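Local coordinates for alpha-galacturonidase (PDB 3FEF), which hydrolyses alpha-1,4-linked galacturonate disaccharides, using NAD(+) and a manganese ion as cofactors, at residues Q5-Y10 / A72-D77; E30-T35 / N330-L335. One frame throughout, in Å; residues are numbered along the deposited sequence.

Contact 1: residues Q5-Y10 / A72-D77; sequences QIKIAY and ALSAAD
This is the first strand of the Rossmann-type NAD-binding domain of a family 4 glycosidase, lying against the turn that leads from helix 69-73 into the neighbouring parallel strand 78-81. The bump is the methyl of Ala9. It points into the hollow formed as the helix ends and the chain folds back through a type II turn, Leu73 to Ala76. CB of Ala9 sits on Ala72 O at 3.2 Å and rests 3.9 Å from Ala76 CB, with the methyl of Ala72 and CD2 of Leu73 completing the wall. The backbones are close here, Lys7 CA lying 5.0 Å from Ala76 CA. The Lys7 chain lies along the turn: CG, anti to the backbone N (chi1 155°), rests on Ala76 CA, and bends at chi2 and chi4 carry NZ to the carbonyls of the helix end. Asp77 clamps the Lys7 backbone at two points. Its N donates to Lys7 O in the carbonyl plane, while OD2 takes Lys7 N on its anti lone pair at 2.7 Å. Lys7 NZ ends between two carbonyls, meeting Ser74 O in plane at a very short 2.5 Å and Ala72 O at 3.0 Å from above its plane.

Contact 2: residues E30-T35 / N330-L335; sequences ERMSGT and NIIAAL
Segment 30-35, a turn at Glu30 and Arg31 that straightens from Met32 into strand 34-39, passes beside the last turns of helix 328-335, coming no closer between CA atoms than 7.6 Å, from Arg31 to Ala333, so side chains must bridge the gap. Arg31 and Met32, a selenomethionine, both send their CB toward the helix and straddle the methyl of Ala333. The Arg31 guanidinium lies over that methyl like a lid: Ala333 CB sits under the centre of one face, 3.4 Å from its plane, and Arg31 CZ lies 3.5 Å from Ala333 CB. A bend at chi3 (-69°) brings the flat group into this position. Its edge is held by a salt bridge from NH2 to Asp29 and by a water that accepts from Arg31 NH1 at 3.1 Å while donating to Asn330 O at 2.9 Å. The Asn330 amide stands near that edge, the two planes 70° apart, and its ND2 is held by Glu327. Met32 bends at chi3 to set its selenium 3.9 Å from both Ala333 CA and Ile332 CG2. The packing joins the loop leading into strand 34-39 of the Rossmann domain to helix 328-335 of the C-terminal domain. Leu336 and Leu338 also touch Met32, Ile332 reaches Ile143 on strand 141-144, and Ile331 and Ala334 face strands 341-348 and 361-369.

Overall arrangement
From the N terminus the chain runs straight into strand 6-11, then through helix 18-28 to segment 30-35 and strand 34-39. Contact 1 closes a loop of about 60 residues when segment 72-77 returns to the first strand. Contact 2 opens within that loop and closes far later, once helix 328-335 comes back to 30-35, so the two loops cross. Their centres are about 12 Å apart, and they meet directly: strands 6-11 and 34-39 are sheet neighbours, with probable hydrogen bonds joining Ile6 and Ile8 to Thr35. Contact 1 stays within the Rossmann domain, binding strand 6-11 to the turn between helix 69-73 and strand 78-81, while contact 2 fastens the loop before strand 34-39 to the C-terminal domain.

Contact 1: residues Q5-Y10 / A72-D77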
ATOM      1  N   GLN A   5      33.168 -10.117  27.126  1.00 39.37           N
ATOM      2  CA  GLN A   5      32.615 -11.403  26.695  1.00 40.36           C
ATOM      3  C   GLN A   5      31.705 -11.364  25.456  1.00 38.74           C
ATOM      4  O   GLN A   5      30.884 -12.255  25.255  1.00 38.46           O
ATOM      5  CB  GLN A   5      31.911 -12.074  27.867  1.00 45.42           C
ATOM      6  CG  GLN A   5      32.893 -12.477  28.971  1.00 50.68           C
ATOM      7  CD  GLN A   5      32.201 -12.898  30.248  1.00 52.26           C
ATOM      8  OE1 GLN A   5      31.133 -12.381  30.594  1.00 54.20           O
ATOM      9  NE2 GLN A   5      32.810 -13.836  30.965  1.00 52.71           N
ATOM     10  N   ILE A   6      31.866 -10.339  24.626  1.00 35.98           N
ATOM     11  CA  ILE A   6      31.141 -10.255  23.368  1.00 34.51           C
ATOM     12  C   ILE A   6      31.709 -11.285  22.417  1.00 33.69           C
ATOM     13  O   ILE A   6      32.909 -11.565  22.447  1.00 33.29           O
ATOM     14  CB  ILE A   6      31.313  -8.868  22.727  1.00 34.37           C
ATOM     15  CG1 ILE A   6      30.725  -7.801  23.656  1.00 34.33           C
ATOM     16  CG2 ILE A   6      30.692  -8.836  21.331  1.00 30.51           C
ATOM     17  CD1 ILE A   6      29.340  -8.168  24.136  1.00 36.29           C
ATOM     18  N   LYS A   7      30.859 -11.845  21.565  1.00 29.84           N
ATOM     19  CA  LYS A   7      31.340 -12.832  20.610  1.00 31.10           C
ATOM     20  C   LYS A   7      30.957 -12.499  19.171  1.00 28.32           C
ATOM     21  O   LYS A   7      29.782 -12.355  18.836  1.00 26.61           O
ATOM     22  CB  LYS A   7      30.864 -14.231  20.994  1.00 29.55           C
ATOM     23  CG  LYS A   7      30.796 -15.181  19.828  1.00 32.92           C
ATOM     24  CD  LYS A   7      31.829 -16.281  19.908  1.00 33.73           C
ATOM     25  CE  LYS A   7      31.770 -17.183  18.688  1.00 35.15           C
ATOM     26  NZ  LYS A   7      30.897 -18.386  18.840  1.00 38.91           N
ATOM     27  N   ILE A   8      31.975 -12.368  18.334  1.00 27.76           N
ATOM     28  CA  ILE A   8      31.793 -12.060  16.934  1.00 27.19           C
ATOM     29  C   ILE A   8      32.131 -13.286  16.086  1.00 28.48           C
ATOM     30  O   ILE A   8      33.203 -13.883  16.224  1.00 30.80           O
ATOM     31  CB  ILE A   8      32.705 -10.901  16.534  1.00 27.04           C
ATOM     32  CG1 ILE A   8      32.347  -9.632  17.314  1.00 26.49           C
ATOM     33  CG2 ILE A   8      32.617 -10.632  15.032  1.00 26.32           C
ATOM     34  CD1 ILE A   8      33.384  -8.493  17.136  1.00 29.34           C
ATOM     35  N   ALA A   9      31.202 -13.691  15.235  1.00 26.89           N
ATOM     36  CA  ALA A   9      31.491 -14.724  14.264  1.00 26.92           C
ATOM     37  C   ALA A   9      31.876 -14.010  12.978  1.00 28.48           C
ATOM     38  O   ALA A   9      31.199 -13.078  12.548  1.00 30.14           O
ATOM     39  CB  ALA A   9      30.294 -15.604  14.049  1.00 25.19           C
ATOM     40  N   TYR A  10      32.979 -14.421  12.376  1.00 30.10           N
ATOM     41  CA  TYR A  10      33.421 -13.787  11.147  1.00 28.28           C
ATOM     42  C   TYR A  10      33.452 -14.784  10.002  1.00 28.14           C
ATOM     43  O   TYR A  10      34.318 -15.653   9.973  1.00 28.19           O
ATOM     44  CB  TYR A  10      34.808 -13.190  11.313  1.00 27.29           C
ATOM     45  CG  TYR A  10      35.065 -12.158  10.265  1.00 28.04           C
ATOM     46  CD1 TYR A  10      35.105 -10.823  10.592  1.00 29.44           C
ATOM     47  CD2 TYR A  10      35.182 -12.511   8.932  1.00 28.78           C
ATOM     48  CE1 TYR A  10      35.305  -9.861   9.633  1.00 30.38           C
ATOM     49  CE2 TYR A  10      35.384 -11.557   7.966  1.00 30.74           C
ATOM     50  CZ  TYR A  10      35.436 -10.229   8.328  1.00 29.16           C
ATOM     51  OH  TYR A  10      35.631  -9.265   7.382  1.00 32.19           O
ATOM     52  N   ALA A  72      31.611 -21.339  14.523  1.00 37.51           N
ATOM     53  CA  ALA A  72      31.700 -19.884  14.450  1.00 36.87           C
ATOM     54  C   ALA A  72      30.454 -19.226  15.043  1.00 33.97           C
ATOM     55  O   ALA A  72      30.561 -18.291  15.829  1.00 33.58           O
ATOM     56  CB  ALA A  72      31.904 -19.429  13.017  1.00 35.27           C
ATOM     57  N   LEU A  73      29.284 -19.756  14.700  1.00 34.32           N
ATOM     58  CA  LEU A  73      28.019 -19.092  14.999  1.00 35.19           C
ATOM     59  C   LEU A  73      27.533 -19.296  16.438  1.00 36.79           C
ATOM     60  O   LEU A  73      26.898 -18.418  17.016  1.00 35.68           O
ATOM     61  CB  LEU A  73      26.937 -19.522  14.004  1.00 33.15           C
ATOM     62  CG  LEU A  73      27.143 -19.162  12.518  1.00 32.95           C
ATOM     63  CD1 LEU A  73      26.032 -19.741  11.683  1.00 29.23           C
ATOM     64  CD2 LEU A  73      27.224 -17.649  12.268  1.00 30.66           C
ATOM     65  N   SER A  74      27.828 -20.446  17.024  1.00 36.04           N
ATOM     66  CA  SER A  74      27.227 -20.763  18.301  1.00 37.91           C
ATOM     67  C   SER A  74      27.536 -19.664  19.314  1.00 36.23           C
ATOM     68  O   SER A  74      28.686 -19.267  19.477  1.00 35.30           O
ATOM     69  CB  SER A  74      27.694 -22.134  18.806  1.00 39.68           C
ATOM     70  OG  SER A  74      28.972 -22.025  19.406  1.00 42.24           O
ATOM     71  N   ALA A  75      26.493 -19.168  19.973  1.00 33.56           N
ATOM     72  CA  ALA A  75      26.619 -18.096  20.956  1.00 32.33           C
ATOM     73  C   ALA A  75      27.113 -16.762  20.385  1.00 32.09           C
ATOM     74  O   ALA A  75      27.552 -15.899  21.133  1.00 35.24           O
ATOM     75  CB  ALA A  75      27.517 -18.543  22.113  1.00 32.79           C
ATOM     76  N   ALA A  76      27.074 -16.582  19.074  1.00 30.73           N
ATOM     77  CA  ALA A  76      27.571 -15.333  18.489  1.00 32.73           C
ATOM     78  C   ALA A  76      26.607 -14.164  18.731  1.00 31.97           C
ATOM     79  O   ALA A  76      25.402 -14.337  18.631  1.00 33.10           O
ATOM     80  CB  ALA A  76      27.822 -15.514  17.001  1.00 32.93           C
ATOM     81  N   ASP A  77      27.141 -12.986  19.055  1.00 32.60           N
ATOM     82  CA  ASP A  77      26.323 -11.780  19.227  1.00 31.05           C
ATOM     83  C   ASP A  77      26.248 -11.005  17.916  1.00 29.62           C
ATOM     84  O   ASP A  77      25.239 -10.368  17.597  1.00 28.27           O
ATOM     85  CB  ASP A  77      26.924 -10.870  20.310  1.00 33.94           C
ATOM     86  CG  ASP A  77      27.072 -11.573  21.647  1.00 35.56           C
ATOM     87  OD1 ASP A  77      26.039 -11.963  22.222  1.00 38.68           O
ATOM     88  OD2 ASP A  77      28.212 -11.747  22.119  1.00 36.53           O
TER

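Contact 2: residues E30-T35 / N330-L335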
ATOM      1  N   GLU A  30      38.066   0.873  23.315  1.00 45.46           N
ATOM      2  CA  GLU A  30      38.212   0.457  24.706  1.00 45.41           C
ATOM      3  C   GLU A  30      36.853   0.148  25.343  1.00 43.33           C
ATOM      4  O   GLU A  30      36.770  -0.307  26.481  1.00 44.90           O
ATOM      5  CB  GLU A  30      38.985   1.520  25.497  1.00 49.17           C
ATOM      6  CG  GLU A  30      40.235   2.023  24.758  1.00 53.34           C
ATOM      7  CD  GLU A  30      41.345   2.500  25.690  1.00 55.69           C
ATOM      8  OE1 GLU A  30      41.210   2.358  26.924  1.00 56.59           O
ATOM      9  OE2 GLU A  30      42.365   3.013  25.180  1.00 58.20           O
ATOM     10  N   ARG A  31      35.793   0.366  24.578  1.00 41.11           N
ATOM     11  CA  ARG A  31      34.434   0.106  25.036  1.00 37.35           C
ATOM     12  C   ARG A  31      34.104  -1.383  25.158  1.00 36.49           C
ATOM     13  O   ARG A  31      33.198  -1.754  25.890  1.00 37.85           O
ATOM     14  CB  ARG A  31      33.432   0.783  24.095  1.00 38.86           C
ATOM     15  CG  ARG A  31      33.381   2.324  24.176  1.00 36.37           C
ATOM     16  CD  ARG A  31      32.309   2.882  23.203  1.00 38.71           C
ATOM     17  NE  ARG A  31      32.685   2.712  21.799  1.00 35.66           N
ATOM     18  CZ  ARG A  31      31.989   3.165  20.760  1.00 36.94           C
ATOM     19  NH1 ARG A  31      30.853   3.827  20.943  1.00 36.76           N
ATOM     20  NH2 ARG A  31      32.437   2.954  19.527  1.00 35.18           N
HETATM   21  N   MSE A  32      34.837  -2.246  24.459  1.00 35.43           N
HETATM   22  CA  MSE A  32      34.423  -3.643  24.344  1.00 35.12           C
HETATM   23  C   MSE A  32      35.560  -4.644  24.411  1.00 33.46           C
HETATM   24  O   MSE A  32      36.713  -4.314  24.167  1.00 33.11           O
HETATM   25  CB  MSE A  32      33.716  -3.873  23.004  1.00 36.21           C
HETATM   26  CG  MSE A  32      32.435  -3.099  22.779  1.00 37.19           C
HETATM   27 SE   MSE A  32      31.817  -3.369  20.928  1.00 43.32          SE
HETATM   28  CE  MSE A  32      33.239  -2.488  19.938  1.00 37.95           C
ATOM     29  N   SER A  33      35.214  -5.893  24.691  1.00 32.57           N
ATOM     30  CA  SER A  33      36.169  -6.973  24.552  1.00 32.36           C
ATOM     31  C   SER A  33      35.445  -8.302  24.477  1.00 29.19           C
ATOM     32  O   SER A  33      34.300  -8.414  24.917  1.00 30.47           O
ATOM     33  CB  SER A  33      37.161  -6.966  25.722  1.00 34.90           C
ATOM     34  OG  SER A  33      36.604  -7.633  26.836  1.00 36.84           O
ATOM     35  N   GLY A  34      36.117  -9.312  23.933  1.00 29.28           N
ATOM     36  CA  GLY A  34      35.550 -10.653  23.810  1.00 27.79           C
ATOM     37  C   GLY A  34      36.332 -11.465  22.794  1.00 32.04           C
ATOM     38  O   GLY A  34      37.558 -11.361  22.715  1.00 30.59           O
ATOM     39  N   THR A  35      35.630 -12.257  21.990  1.00 32.16           N
ATOM     40  CA  THR A  35      36.293 -13.170  21.059  1.00 32.36           C
ATOM     41  C   THR A  35      35.765 -13.075  19.623  1.00 30.68           C
ATOM     42  O   THR A  35      34.586 -12.800  19.385  1.00 28.97           O
ATOM     43  CB  THR A  35      36.096 -14.623  21.498  1.00 33.17           C
ATOM     44  OG1 THR A  35      34.719 -14.954  21.334  1.00 38.11           O
ATOM     45  CG2 THR A  35      36.455 -14.807  22.970  1.00 35.99           C
ATOM     46  N   ASN A 330      31.920   0.751  15.210  1.00 23.11           N
ATOM     47  CA  ASN A 330      31.020   1.740  15.761  1.00 22.99           C
ATOM     48  C   ASN A 330      29.583   1.217  15.762  1.00 21.81           C
ATOM     49  O   ASN A 330      28.836   1.422  16.717  1.00 20.93           O
ATOM     50  CB  ASN A 330      31.087   3.032  14.949  1.00 29.47           C
ATOM     51  CG  ASN A 330      32.374   3.808  15.194  1.00 37.41           C
ATOM     52  OD1 ASN A 330      33.077   3.572  16.177  1.00 38.81           O
ATOM     53  ND2 ASN A 330      32.683   4.747  14.302  1.00 38.37           N
ATOM     54  N   ILE A 331      29.212   0.523  14.687  1.00 22.13           N
ATOM     55  CA  ILE A 331      27.876  -0.001  14.542  1.00 23.46           C
ATOM     56  C   ILE A 331      27.667  -1.122  15.537  1.00 23.94           C
ATOM     57  O   ILE A 331      26.607  -1.222  16.153  1.00 24.33           O
ATOM     58  CB  ILE A 331      27.603  -0.526  13.110  1.00 24.51           C
ATOM     59  CG1 ILE A 331      27.538   0.634  12.106  1.00 24.52           C
ATOM     60  CG2 ILE A 331      26.291  -1.309  13.071  1.00 22.30           C
ATOM     61  CD1 ILE A 331      27.276   0.162  10.673  1.00 23.65           C
ATOM     62  N   ILE A 332      28.680  -1.960  15.712  1.00 23.08           N
ATOM     63  CA  ILE A 332      28.577  -3.033  16.698  1.00 23.24           C
ATOM     64  C   ILE A 332      28.412  -2.438  18.107  1.00 24.21           C
ATOM     65  O   ILE A 332      27.537  -2.849  18.880  1.00 25.96           O
ATOM     66  CB  ILE A 332      29.817  -3.947  16.652  1.00 24.51           C
ATOM     67  CG1 ILE A 332      29.851  -4.718  15.333  1.00 24.46           C
ATOM     68  CG2 ILE A 332      29.854  -4.885  17.866  1.00 22.79           C
ATOM     69  CD1 ILE A 332      31.217  -5.407  15.040  1.00 23.91           C
ATOM     70  N   ALA A 333      29.245  -1.461  18.449  1.00 25.70           N
ATOM     71  CA  ALA A 333      29.099  -0.797  19.753  1.00 27.99           C
ATOM     72  C   ALA A 333      27.677  -0.240  19.947  1.00 26.38           C
ATOM     73  O   ALA A 333      27.095  -0.355  21.021  1.00 23.56           O
ATOM     74  CB  ALA A 333      30.132   0.310  19.924  1.00 24.73           C
ATOM     75  N   ALA A 334      27.120   0.368  18.902  1.00 27.06           N
ATOM     76  CA  ALA A 334      25.787   0.957  19.026  1.00 25.26           C
ATOM     77  C   ALA A 334      24.773  -0.172  19.237  1.00 24.96           C
ATOM     78  O   ALA A 334      23.828  -0.046  20.011  1.00 25.54           O
ATOM     79  CB  ALA A 334      25.443   1.761  17.787  1.00 23.51           C
ATOM     80  N   LEU A 335      24.979  -1.288  18.556  1.00 23.48           N
ATOM     81  CA  LEU A 335      24.047  -2.400  18.679  1.00 24.22           C
ATOM     82  C   LEU A 335      24.079  -2.981  20.075  1.00 25.41           C
ATOM     83  O   LEU A 335      23.095  -3.546  20.526  1.00 23.88           O
ATOM     84  CB  LEU A 335      24.321  -3.467  17.618  1.00 24.98           C
ATOM     85  CG  LEU A 335      23.824  -3.046  16.228  1.00 23.09           C
ATOM     86  CD1 LEU A 335      24.324  -4.003  15.172  1.00 21.35           C
ATOM     87  CD2 LEU A 335      22.296  -2.977  16.212  1.00 24.00           C
TER
HETATM   88  O   HOH W   1      28.912   3.743  18.498  1.00 24.16           O